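Local coordinates for dextranase (Pseudarthrobacter oxydans, PDB 6NZS), which catalyses the endohydrolysis of alpha-1,6-glucosidic linkages in dextran, as a member of glycosyl hydrolase family 49, at residues Lys64-Ile67 with Glu72-Ala75. Numbering follows the deposited sequence.
Sequences KDKI and EDGA
K66 and D73 mark the closest approach of two irregular backbone runs, 64-67 and 72-75, yet their CA atoms lie 8.7 Å apart and no hydrogen bond joins the two. The gap is spanned by the side chain of K66, whose CG stands anti to the carbonyl carbon (chi1 -61°) and which is extended from there on, a reach that suits lysine. Its methylene groups pass obliquely over the carboxylate of D73, with CE 3.6 Å from OD2. K66 NZ runs on past this oxygen, 4.6 Å from D73 OD2 and too far for a salt bridge, to rest 3.9 Å from CA of E72. There it forms a salt bridge with E76 and a hydrogen bond to the carbonyl O of K71. D73 spends its two oxygens differently: OD1 accepts from N of A75 at 3.0 Å, closing an Asx turn, while OD2 takes the hydroxyl of Y69 and a salt bridge from R61. With an alanine here, the Asx turn would probably lose its acceptor, and R61 and Y69 their carboxylate partner. G74 suits the turn because its positive phi (91°) would press a CB against the preceding carbonyl oxygen. The contact lies in the Ig-like domain's loop between strand 51-58 and helix 76-81, A75 being the helix N-cap; backbone hydrogen bonds from D73 to W366, between strands 351-361 and 371-372, tie this loop to the beta-solenoid.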
loop_
_atom_site.group_PDB
_atom_site.type_symbol
_atom_site.label_atom_id
_atom_site.label_comp_id
_atom_site.label_asym_id
_atom_site.label_seq_id
_atom_site.Cartn_x
_atom_site.Cartn_y
_atom_site.Cartn_z
ATOM N N LYS A 64 -21.505 -2.455 1.193
ATOM C CA LYS A 64 -22.273 -3.517 1.819
ATOM C C LYS A 64 -22.404 -3.274 3.314
ATOM O O LYS A 64 -21.556 -2.637 3.946
ATOM C CB LYS A 64 -21.593 -4.868 1.588
ATOM C CG LYS A 64 -21.601 -5.298 0.138
ATOM C CD LYS A 64 -20.917 -6.642 -0.032
ATOM C CE LYS A 64 -19.415 -6.474 -0.145
ATOM N NZ LYS A 64 -18.717 -7.788 -0.275
ATOM N N ASP A 65 -23.498 -3.773 3.879
ATOM C CA ASP A 65 -23.568 -3.909 5.320
ATOM C C ASP A 65 -22.634 -5.024 5.774
ATOM O O ASP A 65 -22.189 -5.860 4.984
ATOM C CB ASP A 65 -24.990 -4.269 5.755
ATOM C CG ASP A 65 -25.976 -3.143 5.532
ATOM O OD1 ASP A 65 -25.570 -1.962 5.566
ATOM O OD2 ASP A 65 -27.169 -3.446 5.338
ATOM N N LYS A 66 -22.326 -5.020 7.069
ATOM C CA LYS A 66 -21.592 -6.129 7.665
ATOM C C LYS A 66 -22.482 -7.365 7.660
ATOM O O LYS A 66 -23.569 -7.357 8.250
ATOM C CB LYS A 66 -21.203 -5.775 9.097
ATOM C CG LYS A 66 -20.296 -4.557 9.200
ATOM C CD LYS A 66 -20.035 -4.216 10.655
ATOM C CE LYS A 66 -19.033 -3.085 10.793
ATOM N NZ LYS A 66 -18.751 -2.735 12.206
ATOM N N ILE A 67 -22.040 -8.419 6.984
ATOM C CA ILE A 67 -22.806 -9.655 6.879
ATOM C C ILE A 67 -22.132 -10.697 7.758
ATOM O O ILE A 67 -20.989 -11.098 7.501
ATOM C CB ILE A 67 -22.932 -10.137 5.428
ATOM C CG1 ILE A 67 -23.783 -9.159 4.613
ATOM C CG2 ILE A 67 -23.524 -11.541 5.381
ATOM C CD1 ILE A 67 -25.083 -8.773 5.268
ATOM N N GLU A 72 -16.111 -4.246 15.036
ATOM C CA GLU A 72 -15.452 -3.273 14.179
ATOM C C GLU A 72 -14.581 -3.991 13.160
ATOM O O GLU A 72 -13.933 -4.996 13.465
ATOM C CB GLU A 72 -14.598 -2.320 15.013
ATOM C CG GLU A 72 -15.405 -1.295 15.798
ATOM C CD GLU A 72 -14.524 -0.249 16.449
ATOM O OE1 GLU A 72 -13.462 -0.621 16.991
ATOM O OE2 GLU A 72 -14.889 0.945 16.414
ATOM N N ASP A 73 -14.579 -3.479 11.928
ATOM C CA ASP A 73 -13.732 -4.030 10.882
ATOM C C ASP A 73 -12.705 -3.038 10.350
ATOM O O ASP A 73 -11.963 -3.386 9.425
ATOM C CB ASP A 73 -14.571 -4.622 9.733
ATOM C CG ASP A 73 -15.501 -3.607 9.078
ATOM O OD1 ASP A 73 -15.257 -2.387 9.187
ATOM O OD2 ASP A 73 -16.489 -4.040 8.446
ATOM N N GLY A 74 -12.627 -1.833 10.917
ATOM C CA GLY A 74 -11.671 -0.835 10.484
ATOM C C GLY A 74 -12.165 0.108 9.409
ATOM O O GLY A 74 -11.516 1.134 9.168
ATOM N N ALA A 75 -13.289 -0.198 8.767
ATOM C CA ALA A 75 -13.855 0.660 7.737
ATOM C C ALA A 75 -14.908 1.612 8.276
ATOM O O ALA A 75 -15.572 2.286 7.483
ATOM C CB ALA A 75 -14.447 -0.189 6.609
#